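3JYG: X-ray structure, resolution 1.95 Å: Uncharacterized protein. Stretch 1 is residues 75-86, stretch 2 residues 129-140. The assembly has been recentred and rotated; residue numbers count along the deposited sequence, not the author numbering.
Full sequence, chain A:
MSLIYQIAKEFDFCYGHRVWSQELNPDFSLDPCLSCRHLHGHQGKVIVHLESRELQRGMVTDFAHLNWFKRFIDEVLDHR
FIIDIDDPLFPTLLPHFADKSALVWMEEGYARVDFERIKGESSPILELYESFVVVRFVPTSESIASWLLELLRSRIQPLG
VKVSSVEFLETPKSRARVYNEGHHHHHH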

ATOM      1  N   GLU A  75     -18.323 -17.275  -2.971  1.00 20.07           N
ATOM      2  CA  GLU A  75     -19.348 -18.282  -2.727  1.00 20.42           C
ATOM      3  C   GLU A  75     -19.610 -18.529  -1.263  1.00 19.56           C
ATOM      4  O   GLU A  75     -20.739 -18.926  -0.894  1.00 18.35           O
ATOM      5  N   VAL A  76     -18.586 -18.287  -0.429  1.00 17.71           N
ATOM      6  CA  VAL A  76     -18.686 -18.596   1.001  1.00 17.56           C
ATOM      7  C   VAL A  76     -18.879 -17.396   1.932  1.00 17.65           C
ATOM      8  O   VAL A  76     -19.730 -17.468   2.836  1.00 17.02           O
ATOM      9  N   LEU A  77     -18.105 -16.322   1.715  1.00 16.86           N
ATOM     10  CA  LEU A  77     -18.087 -15.174   2.624  1.00 16.63           C
ATOM     11  C   LEU A  77     -18.897 -13.963   2.184  1.00 16.83           C
ATOM     12  O   LEU A  77     -19.381 -13.235   3.028  1.00 16.28           O
ATOM     13  N   ASP A  78     -19.080 -13.750   0.879  1.00 16.37           N
ATOM     14  CA  ASP A  78     -19.719 -12.494   0.446  1.00 17.67           C
ATOM     15  C   ASP A  78     -21.201 -12.497   0.791  1.00 16.88           C
ATOM     16  O   ASP A  78     -21.872 -13.495   0.566  1.00 17.12           O
ATOM     17  N   HIS A  79     -21.693 -11.375   1.327  1.00 16.47           N
ATOM     18  CA  HIS A  79     -23.102 -11.252   1.703  1.00 17.12           C
ATOM     19  C   HIS A  79     -23.504 -12.214   2.801  1.00 16.26           C
ATOM     20  O   HIS A  79     -24.602 -12.781   2.774  1.00 17.20           O
ATOM     21  N   ARG A  80     -22.611 -12.424   3.760  1.00 14.97           N
ATOM     22  CA  ARG A  80     -22.915 -13.340   4.874  1.00 14.67           C
ATOM     23  C   ARG A  80     -22.687 -12.644   6.214  1.00 14.76           C
ATOM     24  O   ARG A  80     -22.062 -11.586   6.268  1.00 15.92           O
ATOM     25  N   PHE A  81     -23.184 -13.238   7.292  1.00 13.71           N
ATOM     26  CA  PHE A  81     -22.836 -12.778   8.624  1.00 12.78           C
ATOM     27  C   PHE A  81     -21.851 -13.803   9.292  1.00 12.64           C
ATOM     28  O   PHE A  81     -22.192 -14.992   9.493  1.00 11.61           O
ATOM     29  N   ILE A  82     -20.672 -13.333   9.659  1.00 11.20           N
ATOM     30  CA  ILE A  82     -19.634 -14.245  10.212  1.00 11.46           C
ATOM     31  C   ILE A  82     -19.731 -14.231  11.738  1.00 10.82           C
ATOM     32  O   ILE A  82     -19.678 -13.188  12.381  1.00 12.77           O
ATOM     33  N   ILE A  83     -19.918 -15.406  12.319  1.00 12.01           N
ATOM     34  CA  ILE A  83     -20.156 -15.477  13.760  1.00 12.23           C
ATOM     35  C   ILE A  83     -19.246 -16.525  14.416  1.00 12.66           C
ATOM     36  O   ILE A  83     -19.077 -17.633  13.907  1.00 12.84           O
ATOM     37  N   ASP A  84     -18.637 -16.134  15.543  1.00 13.17           N
ATOM     38  CA  ASP A  84     -17.869 -17.062  16.352  1.00 15.08           C
ATOM     39  C   ASP A  84     -18.839 -18.125  16.916  1.00 15.72           C
ATOM     40  O   ASP A  84     -19.889 -17.796  17.468  1.00 15.53           O
ATOM     41  N   ILE A  85     -18.515 -19.409  16.700  1.00 16.90           N
ATOM     42  CA  ILE A  85     -19.183 -20.498  17.438  1.00 17.30           C
ATOM     43  C   ILE A  85     -19.336 -20.178  18.944  1.00 17.13           C
ATOM     44  O   ILE A  85     -20.318 -20.564  19.550  1.00 17.13           O
ATOM     45  N   ASP A  86     -18.372 -19.503  19.541  1.00 16.06           N
ATOM     46  CA  ASP A  86     -18.457 -19.248  20.969  1.00 17.75           C
ATOM     47  C   ASP A  86     -18.927 -17.887  21.341  1.00 16.37           C
ATOM     48  O   ASP A  86     -18.747 -17.480  22.455  1.00 18.00           O
ATOM     49  N   TYR A 129     -30.946 -18.368   8.328  1.00 16.75           N
ATOM     50  CA  TYR A 129     -29.896 -19.423   8.469  1.00 17.40           C
ATOM     51  C   TYR A 129     -28.929 -19.578   7.282  1.00 18.34           C
ATOM     52  O   TYR A 129     -27.746 -19.973   7.490  1.00 19.05           O
ATOM     53  N   GLU A 130     -29.383 -19.254   6.062  1.00 17.65           N
ATOM     54  CA  GLU A 130     -28.467 -19.157   4.920  1.00 18.69           C
ATOM     55  C   GLU A 130     -27.393 -18.078   5.112  1.00 17.66           C
ATOM     56  O   GLU A 130     -26.315 -18.192   4.528  1.00 18.23           O
ATOM     57  N   SER A 131     -27.670 -17.060   5.935  1.00 17.11           N
ATOM     58  CA  SER A 131     -26.679 -15.966   6.149  1.00 16.09           C
ATOM     59  C   SER A 131     -25.402 -16.379   6.879  1.00 16.25           C
ATOM     60  O   SER A 131     -24.351 -15.827   6.649  1.00 17.43           O
ATOM     61  N   PHE A 132     -25.475 -17.346   7.784  1.00 16.00           N
ATOM     62  CA  PHE A 132     -24.373 -17.504   8.749  1.00 14.32           C
ATOM     63  C   PHE A 132     -23.197 -18.332   8.277  1.00 14.87           C
ATOM     64  O   PHE A 132     -23.387 -19.403   7.679  1.00 13.78           O
ATOM     65  N   VAL A 133     -21.988 -17.805   8.536  1.00 13.68           N
ATOM     66  CA  VAL A 133     -20.764 -18.554   8.330  1.00 14.25           C
ATOM     67  C   VAL A 133     -20.199 -18.689   9.728  1.00 13.48           C
ATOM     68  O   VAL A 133     -19.905 -17.681  10.374  1.00 12.98           O
ATOM     69  N   VAL A 134     -20.104 -19.929  10.202  1.00 14.78           N
ATOM     70  CA  VAL A 134     -19.716 -20.135  11.586  1.00 14.42           C
ATOM     71  C   VAL A 134     -18.240 -20.479  11.648  1.00 14.45           C
ATOM     72  O   VAL A 134     -17.789 -21.356  10.911  1.00 15.24           O
ATOM     73  N   VAL A 135     -17.491 -19.790  12.518  1.00 15.11           N
ATOM     74  CA  VAL A 135     -16.022 -19.982  12.559  1.00 15.16           C
ATOM     75  C   VAL A 135     -15.557 -20.188  14.001  1.00 15.77           C
ATOM     76  O   VAL A 135     -16.236 -19.780  14.918  1.00 16.57           O
ATOM     77  N   ARG A 136     -14.369 -20.743  14.197  1.00 16.97           N
ATOM     78  CA  ARG A 136     -13.881 -21.008  15.564  1.00 18.48           C
ATOM     79  C   ARG A 136     -12.916 -19.944  16.066  1.00 18.14           C
ATOM     80  O   ARG A 136     -11.793 -20.291  16.459  1.00 18.09           O
ATOM     81  N   PHE A 137     -13.313 -18.663  16.011  1.00 16.30           N
ATOM     82  CA  PHE A 137     -12.474 -17.558  16.422  1.00 16.12           C
ATOM     83  C   PHE A 137     -13.336 -16.326  16.421  1.00 16.61           C
ATOM     84  O   PHE A 137     -14.352 -16.268  15.699  1.00 16.35           O
ATOM     85  N   VAL A 138     -12.924 -15.331  17.197  1.00 16.10           N
ATOM     86  CA  VAL A 138     -13.635 -14.035  17.199  1.00 16.08           C
ATOM     87  C   VAL A 138     -13.260 -13.373  15.888  1.00 14.53           C
ATOM     88  O   VAL A 138     -12.068 -13.220  15.576  1.00 13.05           O
ATOM     89  N   PRO A 139     -14.271 -13.006  15.079  1.00 14.41           N
ATOM     90  CA  PRO A 139     -13.924 -12.595  13.679  1.00 14.15           C
ATOM     91  C   PRO A 139     -13.417 -11.143  13.565  1.00 15.50           C
ATOM     92  O   PRO A 139     -14.051 -10.311  12.881  1.00 15.27           O
ATOM     93  N   THR A 140     -12.289 -10.863  14.224  1.00 14.59           N
ATOM     94  CA  THR A 140     -11.558  -9.606  14.068  1.00 14.51           C
ATOM     95  C   THR A 140     -10.858  -9.611  12.713  1.00 14.53           C
ATOM     96  O   THR A 140     -10.679 -10.678  12.125  1.00 13.61           O
TER

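Strands 80-84 and 132-135 run side by side in parallel, with an angle of 25° between their directions. Five backbone hydrogen bonds hold them in register. They begin at Phe81 N to Ser131 O (2.9 Å) and end at Ile85 N to Val135 O (2.9 Å). In these extended strands, successive side chains alternate between the two faces of the sheet.

One face carries Ile82, Asp84, Val133 and Val135. Val133 is the most heavily covered residue of the contact. Its chi1 is t. Val133 CG1 makes the closest approach to Leu77, 4.0 Å from Leu77 CD2; Leu77 is m,t, and its end comes nearer than its sideways CA-to-CB bond suggests. Val133 CG2 fits into a hollow made by Val76 and Arg80, 3.2 Å from Val76 O and 3.8 Å from Arg80 CB. Val76 and Leu77 thus cover part of Val133.

Ile82, m,t, fills the next space. Ile82 CG2 packs 3.7 Å from Val135 CG2 and 3.8 Å from Pro139 CB. Val135 is m. The CA-to-CB bond of Pro139 points toward the first stretch, and the chain beyond the strand curls back to bring its ring against Ile82. Asp84, chi1 t, sits beside this bend. Asp84 CB is 3.3 Å from Phe137 O and 4.0 Å from Pro139 CD. Asp84 OD2 approaches Val138 N at 3.3 Å, but the angle is too poor for a hydrogen bond. Asp84 OD1 accepts from Asp86 N at 2.8 Å; Asp84 OD2 has its hydrogen bond elsewhere in the structure.

The other face carries Phe81, Ile83, Phe132 and Val134. Phe81 is t and Phe132 is m. Their ring centroids are 5.7 Å apart with planes at 75°, an oblique pair. Phe81 CD1 reaches the edge of the Phe132 ring, 3.6 Å from Phe132 CE1. Ile83, t,t, sets Ile83 CG2 between two neighbours, 4.0 Å from Phe132 CD1 and 3.9 Å from Val134 CG2. Val134 is t. Its other methyl, Val134 CG1, meets Ile85 CD1 at 3.8 Å. Ile85 is t,p, and Ile85 CG2 lies 3.9 Å from Arg136 CA, while the CA-to-CB bond of Arg136 points away.

Arg80 supplies the polar link at the start of the strands. Its chi1 and chi2 are m and chi3 is t. Arg80 NH1 donates to Glu130 O at 2.9 Å, with that oxygen near the guanidinium plane. Arg80 NH2 donates to Glu75 O at 3.2 Å, so the guanidinium group links the carbonyls of Glu75 and Glu130. Water 1 accepts from Arg80 NH1 at 2.8 Å and donates to Glu130 OE1 at 3.0 Å, bridging the two side chains.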

ATOM      1  CB  GLU A  75     -19.062 -19.584  -3.494  1.00 20.53           C
ATOM      2  CG  GLU A  75     -19.285 -19.329  -4.995  1.00 25.96           C
ATOM      3  CD  GLU A  75     -19.024 -20.493  -5.895  1.00 30.91           C
ATOM      4  OE1 GLU A  75     -18.785 -21.604  -5.399  1.00 33.85           O
ATOM      5  OE2 GLU A  75     -19.054 -20.285  -7.142  1.00 35.57           O
ATOM      6  CB  VAL A  76     -17.515 -19.502   1.507  1.00 17.51           C
ATOM      7  CG1 VAL A  76     -17.623 -19.731   3.046  1.00 16.86           C
ATOM      8  CG2 VAL A  76     -17.513 -20.856   0.688  1.00 18.74           C
ATOM      9  CB  LEU A  77     -16.646 -14.739   2.932  1.00 16.44           C
ATOM     10  CG  LEU A  77     -15.695 -15.851   3.405  1.00 15.87           C
ATOM     11  CD1 LEU A  77     -14.318 -15.252   3.607  1.00 19.95           C
ATOM     12  CD2 LEU A  77     -16.181 -16.446   4.727  1.00 14.57           C
ATOM     13  CB  ASP A  78     -19.543 -12.251  -1.043  1.00 17.36           C
ATOM     14  CG  ASP A  78     -20.112 -10.900  -1.474  1.00 21.71           C
ATOM     15  OD1 ASP A  78     -19.713  -9.835  -0.918  1.00 19.15           O
ATOM     16  OD2 ASP A  78     -21.030 -10.917  -2.338  1.00 24.99           O
ATOM     17  CB  HIS A  79     -24.012 -11.360   0.453  1.00 16.91           C
ATOM     18  CG  HIS A  79     -24.073 -10.076  -0.328  1.00 21.53           C
ATOM     19  ND1 HIS A  79     -22.998  -9.584  -1.043  1.00 24.14           N
ATOM     20  CD2 HIS A  79     -25.050  -9.143  -0.429  1.00 25.57           C
ATOM     21  CE1 HIS A  79     -23.317  -8.407  -1.555  1.00 27.23           C
ATOM     22  NE2 HIS A  79     -24.561  -8.122  -1.210  1.00 26.74           N
ATOM     23  CB  ARG A  80     -22.005 -14.558   4.828  1.00 15.01           C
ATOM     24  CG  ARG A  80     -21.967 -15.298   3.513  1.00 15.98           C
ATOM     25  CD  ARG A  80     -23.229 -16.097   3.246  1.00 17.02           C
ATOM     26  NE  ARG A  80     -23.048 -16.746   1.934  1.00 18.27           N
ATOM     27  CZ  ARG A  80     -23.936 -17.524   1.341  1.00 22.25           C
ATOM     28  NH1 ARG A  80     -25.066 -17.846   1.958  1.00 16.76           N
ATOM     29  NH2 ARG A  80     -23.647 -18.045   0.144  1.00 25.42           N
ATOM     30  CB  PHE A  81     -24.099 -12.601   9.460  1.00 13.03           C
ATOM     31  CG  PHE A  81     -23.846 -11.998  10.845  1.00 12.41           C
ATOM     32  CD1 PHE A  81     -23.300 -12.784  11.870  1.00 12.99           C
ATOM     33  CD2 PHE A  81     -24.234 -10.691  11.120  1.00 14.23           C
ATOM     34  CE1 PHE A  81     -23.055 -12.261  13.163  1.00 14.52           C
ATOM     35  CE2 PHE A  81     -24.027 -10.132  12.407  1.00 17.30           C
ATOM     36  CZ  PHE A  81     -23.413 -10.944  13.443  1.00 17.99           C
ATOM     37  CB  ILE A  82     -18.178 -13.851   9.809  1.00 12.31           C
ATOM     38  CG1 ILE A  82     -18.049 -13.675   8.276  1.00 11.67           C
ATOM     39  CG2 ILE A  82     -17.161 -14.891  10.373  1.00  8.21           C
ATOM     40  CD1 ILE A  82     -16.645 -13.172   7.818  1.00 14.64           C
ATOM     41  CB  ILE A  83     -21.616 -15.737  14.069  1.00 12.22           C
ATOM     42  CG1 ILE A  83     -21.915 -15.509  15.565  1.00 10.94           C
ATOM     43  CG2 ILE A  83     -21.999 -17.169  13.583  1.00 14.81           C
ATOM     44  CD1 ILE A  83     -23.456 -15.596  15.964  1.00 14.35           C
ATOM     45  CB  ASP A  84     -17.108 -16.252  17.441  1.00 14.61           C
ATOM     46  CG  ASP A  84     -16.163 -17.103  18.319  1.00 13.33           C
ATOM     47  OD1 ASP A  84     -16.157 -18.337  18.273  1.00 14.64           O
ATOM     48  OD2 ASP A  84     -15.401 -16.497  19.098  1.00 16.40           O
ATOM     49  CB  ILE A  85     -18.482 -21.892  17.217  1.00 17.33           C
ATOM     50  CG1 ILE A  85     -19.300 -23.077  17.745  1.00 19.07           C
ATOM     51  CG2 ILE A  85     -17.004 -21.930  17.733  1.00 18.87           C
ATOM     52  CD1 ILE A  85     -20.629 -23.314  16.977  1.00 17.32           C
ATOM     53  CB  ASP A  86     -17.116 -19.495  21.637  1.00 18.00           C
ATOM     54  CG  ASP A  86     -16.885 -20.978  21.934  1.00 20.49           C
ATOM     55  OD1 ASP A  86     -17.871 -21.761  21.932  1.00 24.38           O
ATOM     56  OD2 ASP A  86     -15.726 -21.356  22.151  1.00 22.09           O
ATOM     57  CB  TYR A 129     -30.488 -20.769   8.921  1.00 16.56           C
ATOM     58  CG  TYR A 129     -31.006 -20.694  10.348  1.00 18.82           C
ATOM     59  CD1 TYR A 129     -30.119 -20.576  11.431  1.00 19.16           C
ATOM     60  CD2 TYR A 129     -32.377 -20.707  10.628  1.00 18.92           C
ATOM     61  CE1 TYR A 129     -30.575 -20.499  12.736  1.00 17.39           C
ATOM     62  CE2 TYR A 129     -32.849 -20.618  11.959  1.00 18.41           C
ATOM     63  CZ  TYR A 129     -31.932 -20.536  13.006  1.00 20.25           C
ATOM     64  OH  TYR A 129     -32.344 -20.435  14.321  1.00 17.79           O
ATOM     65  CB  GLU A 130     -29.176 -18.970   3.567  1.00 17.83           C
ATOM     66  CG  GLU A 130     -30.099 -20.153   3.218  1.00 25.40           C
ATOM     67  CD  GLU A 130     -29.509 -21.166   2.220  1.00 33.88           C
ATOM     68  OE1 GLU A 130     -28.279 -21.421   2.208  1.00 37.44           O
ATOM     69  OE2 GLU A 130     -30.308 -21.717   1.420  1.00 39.87           O
ATOM     70  CB  SER A 131     -27.277 -14.830   6.950  1.00 15.33           C
ATOM     71  OG  SER A 131     -28.559 -14.497   6.505  1.00 14.45           O
ATOM     72  CB  PHE A 132     -24.894 -18.110  10.048  1.00 13.16           C
ATOM     73  CG  PHE A 132     -25.745 -17.183  10.827  1.00 14.54           C
ATOM     74  CD1 PHE A 132     -25.188 -16.056  11.449  1.00 13.08           C
ATOM     75  CD2 PHE A 132     -27.141 -17.410  10.936  1.00 15.20           C
ATOM     76  CE1 PHE A 132     -25.989 -15.184  12.164  1.00 14.89           C
ATOM     77  CE2 PHE A 132     -27.928 -16.527  11.674  1.00 11.59           C
ATOM     78  CZ  PHE A 132     -27.366 -15.448  12.289  1.00 13.96           C
ATOM     79  CB  VAL A 133     -19.776 -17.774   7.444  1.00 14.28           C
ATOM     80  CG1 VAL A 133     -18.389 -18.392   7.500  1.00 16.10           C
ATOM     81  CG2 VAL A 133     -20.286 -17.784   5.971  1.00 13.33           C
ATOM     82  CB  VAL A 134     -20.594 -21.207  12.292  1.00 14.75           C
ATOM     83  CG1 VAL A 134     -20.167 -21.375  13.778  1.00 15.46           C
ATOM     84  CG2 VAL A 134     -22.093 -20.831  12.188  1.00 12.97           C
ATOM     85  CB  VAL A 135     -15.215 -18.781  11.907  1.00 14.13           C
ATOM     86  CG1 VAL A 135     -15.363 -18.743  10.315  1.00 13.11           C
ATOM     87  CG2 VAL A 135     -15.523 -17.414  12.612  1.00 14.45           C
ATOM     88  CB  ARG A 136     -13.155 -22.380  15.602  1.00 19.16           C
ATOM     89  CG  ARG A 136     -14.041 -23.609  15.313  1.00 24.22           C
ATOM     90  CD  ARG A 136     -13.168 -24.943  15.350  1.00 25.87           C
ATOM     91  NE  ARG A 136     -12.577 -25.112  16.666  1.00 25.59           N
ATOM     92  CZ  ARG A 136     -11.437 -25.758  16.972  1.00 22.18           C
ATOM     93  NH1 ARG A 136     -10.671 -26.339  16.051  1.00 16.48           N
ATOM     94  NH2 ARG A 136     -11.074 -25.777  18.242  1.00 19.16           N
ATOM     95  CB  PHE A 137     -11.250 -17.308  15.494  1.00 15.69           C
ATOM     96  CG  PHE A 137     -11.571 -17.197  14.009  1.00 18.33           C
ATOM     97  CD1 PHE A 137     -11.287 -18.276  13.141  1.00 17.58           C
ATOM     98  CD2 PHE A 137     -12.081 -16.024  13.455  1.00 15.05           C
ATOM     99  CE1 PHE A 137     -11.576 -18.195  11.746  1.00 17.30           C
ATOM    100  CE2 PHE A 137     -12.352 -15.918  12.068  1.00 14.43           C
ATOM    101  CZ  PHE A 137     -12.101 -16.996  11.208  1.00 12.51           C
ATOM    102  CB  VAL A 138     -13.265 -13.180  18.424  1.00 15.73           C
ATOM    103  CG1 VAL A 138     -11.725 -12.794  18.421  1.00 20.30           C
ATOM    104  CG2 VAL A 138     -14.110 -11.919  18.493  1.00 19.21           C
ATOM    105  CB  PRO A 139     -15.241 -12.794  12.903  1.00 13.85           C
ATOM    106  CG  PRO A 139     -16.347 -12.605  14.006  1.00 14.58           C
ATOM    107  CD  PRO A 139     -15.729 -13.128  15.317  1.00 13.66           C
ATOM    108  CB  THR A 140     -10.451  -9.491  15.120  1.00 14.47           C
ATOM    109  OG1 THR A 140      -9.617 -10.659  15.080  1.00 14.11           O
ATOM    110  CG2 THR A 140     -11.043  -9.403  16.532  1.00 14.37           C
TER
HETATM  111  O   HOH W   1     -26.956 -19.364   0.523  1.00 36.43           O